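Local coordinates for protein glycosyl hydrolase family 10 (Bacteroides intestinalis DSM 17393, PDB 4QPW) that binds xylo-oligosaccharides, and probably xylan, through this carbohydrate-binding module, one domain of a larger enzyme that probably hydrolyses xylan, at residues Y15-V25 with A47-T58. Residues are numbered along the deposited sequence; the frame is centred on the assembly and turned at random.
Sequences YSFWNEVNEEV and AASQNHFIQYHT. With XYP (beta-D-xylopyranose), chain B; XYP (beta-D-xylopyranose), chain C.
Glu20 and Gln55 form the hydrogen-bonded pair between strands 19-21 and 54-57, which run antiparallel at 171° with axes 4.7 Å apart; Glu20 N gives to Gln55 O at 2.8 Å and Gln55 N returns a longer bond to Glu20 O. His57 N to Trp18 O and Asn22 N to Phe53 O continue the pairing. On the sugar-binding face, Glu20, with CG anti to its N (chi1 -176°), extends beside Gln55. The Glu20 carboxylate accepts from two hydroxyls of one xylose (chain B), OE1 from O3 at 2.6 Å and OE2 from O2. Gln55, an amide able to give and accept, donates from NE2 to O4 of that sugar, and its OE1 accepts from O2 of the next (chain C). Trp18, a wide aromatic of the sugar pocket, makes a CH-pi contact from CB over the His57 ring and turns its edge to the Gln55 amide. Flat against flat, the Asn22 amide stacks on Phe53, planes 6° apart, while its OD1 closes an Asx turn with Glu24 N. The Glu24 carboxylate holds Ser49 twice, OE1 accepting from N and OE2 from OG. A leucine in place of Phe53 would probably leave the Asn22 amide without its flat partner. Strand 54-57 joins edge strand 19-21 to strand 120-124; Val21, Ile54 and Tyr56 meet strand 29-31 of the second sheet, as in beta-sandwich carbohydrate-binding modules.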
loop_
_atom_site.group_PDB
_atom_site.type_symbol
_atom_site.label_atom_id
_atom_site.label_comp_id
_atom_site.label_asym_id
_atom_site.label_seq_id
_atom_site.Cartn_x
_atom_site.Cartn_y
_atom_site.Cartn_z
ATOM N N TYR A 15 12.114 -5.296 -0.410
ATOM C CA TYR A 15 11.445 -4.186 -1.024
ATOM C C TYR A 15 12.269 -3.510 -2.070
ATOM O O TYR A 15 13.360 -2.965 -1.761
ATOM C CB TYR A 15 10.964 -3.133 0.024
ATOM C CG TYR A 15 10.130 -2.033 -0.539
ATOM C CD1 TYR A 15 8.824 -2.281 -0.949
ATOM C CD2 TYR A 15 10.602 -0.778 -0.721
ATOM C CE1 TYR A 15 7.993 -1.289 -1.460
ATOM C CE2 TYR A 15 9.831 0.216 -1.239
ATOM C CZ TYR A 15 8.519 -0.025 -1.616
ATOM O OH TYR A 15 7.782 1.040 -2.129
ATOM N N SER A 16 11.790 -3.474 -3.305
ATOM C CA SER A 16 12.486 -2.866 -4.408
ATOM C C SER A 16 11.575 -1.962 -5.227
ATOM O O SER A 16 11.982 -1.429 -6.279
ATOM C CB SER A 16 13.080 -3.923 -5.349
ATOM O OG SER A 16 14.069 -4.714 -4.715
ATOM N N PHE A 17 10.343 -1.681 -4.814
ATOM C CA PHE A 17 9.387 -0.971 -5.648
ATOM C C PHE A 17 9.604 0.548 -5.653
ATOM O O PHE A 17 10.302 1.098 -4.763
ATOM C CB PHE A 17 7.965 -1.293 -5.238
ATOM C CG PHE A 17 7.528 -2.745 -5.420
ATOM C CD1 PHE A 17 7.776 -3.426 -6.603
ATOM C CD2 PHE A 17 6.834 -3.400 -4.420
ATOM C CE1 PHE A 17 7.330 -4.720 -6.749
ATOM C CE2 PHE A 17 6.397 -4.701 -4.603
ATOM C CZ PHE A 17 6.649 -5.373 -5.765
ATOM N N TRP A 18 9.015 1.202 -6.609
ATOM C CA TRP A 18 9.070 2.670 -6.730
ATOM C C TRP A 18 8.493 3.321 -5.488
ATOM O O TRP A 18 7.456 2.914 -4.947
ATOM C CB TRP A 18 8.254 3.069 -7.959
ATOM C CG TRP A 18 8.255 4.560 -8.240
ATOM C CD1 TRP A 18 9.088 5.221 -9.082
ATOM C CD2 TRP A 18 7.366 5.542 -7.702
ATOM N NE1 TRP A 18 8.753 6.577 -9.063
ATOM C CE2 TRP A 18 7.724 6.803 -8.227
ATOM C CE3 TRP A 18 6.338 5.507 -6.800
ATOM C CZ2 TRP A 18 7.037 7.981 -7.870
ATOM C CZ3 TRP A 18 5.685 6.701 -6.439
ATOM C CH2 TRP A 18 6.040 7.890 -7.030
ATOM N N ASN A 19 9.145 4.426 -5.091
ATOM C CA ASN A 19 8.645 5.240 -4.024
ATOM C C ASN A 19 9.191 6.647 -4.152
ATOM O O ASN A 19 10.203 6.898 -4.833
ATOM C CB ASN A 19 8.904 4.666 -2.687
ATOM C CG ASN A 19 10.339 4.490 -2.408
ATOM O OD1 ASN A 19 10.966 5.450 -1.823
ATOM N ND2 ASN A 19 11.014 3.442 -2.847
ATOM N N GLU A 20 8.493 7.620 -3.548
ATOM C CA GLU A 20 8.912 9.025 -3.649
ATOM C C GLU A 20 8.517 9.703 -2.356
ATOM O O GLU A 20 7.355 9.915 -2.058
ATOM C CB GLU A 20 8.295 9.707 -4.808
ATOM C CG GLU A 20 8.774 11.165 -5.037
ATOM C CD GLU A 20 8.109 11.677 -6.288
ATOM O OE1 GLU A 20 6.971 11.993 -6.275
ATOM O OE2 GLU A 20 8.593 11.447 -7.424
ATOM N N VAL A 21 9.545 10.126 -1.625
ATOM C CA VAL A 21 9.381 10.962 -0.406
ATOM C C VAL A 21 9.708 12.404 -0.848
ATOM O O VAL A 21 10.845 12.658 -1.286
ATOM C CB VAL A 21 10.290 10.512 0.689
ATOM C CG1 VAL A 21 10.181 11.419 1.915
ATOM C CG2 VAL A 21 10.009 9.098 1.117
ATOM N N ASN A 22 8.734 13.251 -0.854
ATOM C CA ASN A 22 9.005 14.670 -1.150
ATOM C C ASN A 22 10.089 15.200 -0.225
ATOM O O ASN A 22 10.221 14.891 0.906
ATOM C CB ASN A 22 7.707 15.445 -0.934
ATOM C CG ASN A 22 7.754 16.840 -1.522
ATOM O OD1 ASN A 22 8.358 17.743 -0.867
ATOM N ND2 ASN A 22 7.270 17.031 -2.662
ATOM N N GLU A 23 10.922 16.064 -0.842
ATOM C CA GLU A 23 12.034 16.724 -0.117
ATOM C C GLU A 23 11.639 17.426 1.159
ATOM O O GLU A 23 12.478 17.486 2.063
ATOM C CB GLU A 23 12.790 17.699 -1.046
ATOM C CG GLU A 23 13.539 16.909 -2.115
ATOM C CD GLU A 23 14.387 17.792 -3.012
ATOM O OE1 GLU A 23 13.829 18.218 -4.047
ATOM O OE2 GLU A 23 15.555 18.078 -2.625
ATOM N N GLU A 24 10.409 17.857 1.237
ATOM C CA GLU A 24 9.911 18.488 2.424
ATOM C C GLU A 24 10.177 17.708 3.669
ATOM O O GLU A 24 10.364 18.248 4.768
ATOM C CB GLU A 24 8.401 18.776 2.302
ATOM C CG GLU A 24 7.791 19.603 3.404
ATOM C CD GLU A 24 6.313 19.615 3.391
ATOM O OE1 GLU A 24 5.661 18.563 3.753
ATOM O OE2 GLU A 24 5.633 20.479 2.760
ATOM N N VAL A 25 10.054 16.332 3.605
ATOM C CA VAL A 25 10.055 15.448 4.729
ATOM C C VAL A 25 11.095 14.369 4.593
ATOM O O VAL A 25 11.038 13.302 5.245
ATOM C CB VAL A 25 8.664 14.862 5.097
ATOM C CG1 VAL A 25 7.740 15.943 5.631
ATOM C CG2 VAL A 25 8.078 14.143 3.910
ATOM N N ALA A 47 4.508 15.225 9.865
ATOM C CA ALA A 47 3.517 15.123 8.781
ATOM C C ALA A 47 3.932 15.923 7.619
ATOM O O ALA A 47 4.435 17.127 7.784
ATOM C CB ALA A 47 2.165 15.595 9.273
ATOM N N ALA A 48 3.779 15.474 6.409
ATOM C CA ALA A 48 3.983 16.271 5.243
ATOM C C ALA A 48 2.801 17.240 5.081
ATOM O O ALA A 48 1.727 17.017 5.622
ATOM C CB ALA A 48 4.079 15.360 3.988
ATOM N N SER A 49 2.947 18.210 4.194
ATOM C CA SER A 49 1.833 19.160 3.934
ATOM C C SER A 49 0.787 18.604 3.058
ATOM O O SER A 49 -0.347 19.155 2.981
ATOM C CB SER A 49 2.432 20.489 3.326
ATOM O OG SER A 49 3.120 20.225 2.184
ATOM N N GLN A 50 1.104 17.562 2.254
ATOM C CA GLN A 50 0.146 16.886 1.391
ATOM C C GLN A 50 0.279 15.368 1.600
ATOM O O GLN A 50 1.380 14.840 1.703
ATOM C CB GLN A 50 0.340 17.225 -0.088
ATOM C CG GLN A 50 0.451 18.756 -0.374
ATOM C CD GLN A 50 -0.075 19.187 -1.729
ATOM O OE1 GLN A 50 -1.071 18.646 -2.256
ATOM N NE2 GLN A 50 0.642 20.149 -2.354
ATOM N N ASN A 51 -0.830 14.673 1.455
ATOM C CA ASN A 51 -0.752 13.194 1.613
ATOM C C ASN A 51 0.099 12.564 0.533
ATOM O O ASN A 51 0.781 11.557 0.873
ATOM C CB ASN A 51 -2.142 12.633 1.723
ATOM C CG ASN A 51 -2.176 11.297 2.495
ATOM O OD1 ASN A 51 -1.778 11.112 3.635
ATOM N ND2 ASN A 51 -2.647 10.283 1.742
ATOM N N HIS A 52 0.134 13.020 -0.678
ATOM C CA HIS A 52 0.945 12.358 -1.684
ATOM C C HIS A 52 2.408 12.637 -1.543
ATOM O O HIS A 52 3.167 12.029 -2.306
ATOM C CB HIS A 52 0.483 12.701 -3.089
ATOM C CG HIS A 52 0.814 14.101 -3.581
ATOM N ND1 HIS A 52 1.908 14.440 -4.348
ATOM C CD2 HIS A 52 0.142 15.229 -3.343
ATOM C CE1 HIS A 52 1.886 15.777 -4.571
ATOM N NE2 HIS A 52 0.808 16.242 -3.996
ATOM N N PHE A 53 2.820 13.506 -0.611
ATOM C CA PHE A 53 4.233 13.720 -0.454
ATOM C C PHE A 53 4.970 12.566 0.173
ATOM O O PHE A 53 6.191 12.561 0.222
ATOM C CB PHE A 53 4.413 14.974 0.446
ATOM C CG PHE A 53 4.332 16.296 -0.303
ATOM C CD1 PHE A 53 3.857 16.433 -1.487
ATOM C CD2 PHE A 53 4.834 17.445 0.353
ATOM C CE1 PHE A 53 3.810 17.725 -2.157
ATOM C CE2 PHE A 53 4.745 18.720 -0.287
ATOM C CZ PHE A 53 4.284 18.861 -1.492
ATOM N N ILE A 54 4.255 11.518 0.708
ATOM C CA ILE A 54 4.896 10.233 1.052
ATOM C C ILE A 54 4.108 9.179 0.287
ATOM O O ILE A 54 2.947 8.876 0.683
ATOM C CB ILE A 54 4.946 9.983 2.494
ATOM C CG1 ILE A 54 5.674 11.125 3.249
ATOM C CG2 ILE A 54 5.643 8.646 2.755
ATOM C CD1 ILE A 54 5.691 10.971 4.736
ATOM N N GLN A 55 4.641 8.751 -0.846
ATOM C CA GLN A 55 3.902 7.810 -1.755
ATOM C C GLN A 55 4.805 6.718 -2.198
ATOM O O GLN A 55 6.037 6.896 -2.342
ATOM C CB GLN A 55 3.271 8.568 -2.918
ATOM C CG GLN A 55 4.285 9.233 -3.849
ATOM C CD GLN A 55 3.642 9.919 -5.021
ATOM O OE1 GLN A 55 2.570 9.540 -5.498
ATOM N NE2 GLN A 55 4.277 11.004 -5.494
ATOM N N TYR A 56 4.229 5.511 -2.373
ATOM C CA TYR A 56 5.046 4.334 -2.571
ATOM C C TYR A 56 4.184 3.254 -3.188
ATOM O O TYR A 56 3.018 3.083 -2.812
ATOM C CB TYR A 56 5.683 3.889 -1.229
ATOM C CG TYR A 56 4.798 3.924 -0.022
ATOM C CD1 TYR A 56 4.604 5.134 0.698
ATOM C CD2 TYR A 56 4.094 2.831 0.439
ATOM C CE1 TYR A 56 3.723 5.251 1.720
ATOM C CE2 TYR A 56 3.260 2.903 1.486
ATOM C CZ TYR A 56 3.033 4.111 2.149
ATOM O OH TYR A 56 2.192 4.154 3.241
ATOM N N HIS A 57 4.785 2.477 -4.063
ATOM C CA HIS A 57 4.073 1.275 -4.557
ATOM C C HIS A 57 4.256 0.196 -3.541
ATOM O O HIS A 57 5.371 -0.089 -3.042
ATOM C CB HIS A 57 4.667 0.794 -5.875
ATOM C CG HIS A 57 4.449 1.735 -7.027
ATOM N ND1 HIS A 57 4.972 1.433 -8.275
ATOM C CD2 HIS A 57 3.795 2.930 -7.121
ATOM C CE1 HIS A 57 4.661 2.433 -9.094
ATOM N NE2 HIS A 57 3.971 3.347 -8.438
ATOM N N THR A 58 3.168 -0.500 -3.211
ATOM C CA THR A 58 3.225 -1.683 -2.327
ATOM C C THR A 58 3.082 -2.975 -3.074
ATOM O O THR A 58 3.293 -4.078 -2.481
ATOM C CB THR A 58 2.175 -1.548 -1.211
ATOM O OG1 THR A 58 0.886 -1.380 -1.787
ATOM C CG2 THR A 58 2.474 -0.449 -0.267
HETATM C C1 XYP B . 5.332 10.258 -10.994
HETATM C C2 XYP B . 6.085 11.396 -10.255
HETATM C C3 XYP B . 5.236 11.724 -9.048
HETATM C C4 XYP B . 3.795 11.922 -9.362
HETATM C C5 XYP B . 3.238 10.738 -10.129
HETATM O O2 XYP B . 7.412 11.046 -9.888
HETATM O O3 XYP B . 5.751 12.904 -8.356
HETATM O O4 XYP B . 3.047 12.025 -8.129
HETATM O O5 XYP B . 4.021 10.538 -11.327
HETATM C C1 XYP C . 1.723 12.430 -8.280
HETATM C C2 XYP C . 0.906 11.814 -7.180
HETATM C C3 XYP C . -0.533 12.305 -7.206
HETATM C C4 XYP C . -0.517 13.856 -7.191
HETATM C C5 XYP C . 0.401 14.348 -8.246
HETATM O O2 XYP C . 0.882 10.393 -7.327
HETATM O O3 XYP C . -1.244 11.764 -6.054
HETATM O O4 XYP C . -1.875 14.279 -7.371
HETATM O O5 XYP C . 1.727 13.894 -8.065
HETATM O O HOH W 1 7.290 -0.194 -8.507
HETATM O O HOH W 2 5.904 12.201 -3.112
HETATM O O HOH W 3 5.692 19.247 6.577
#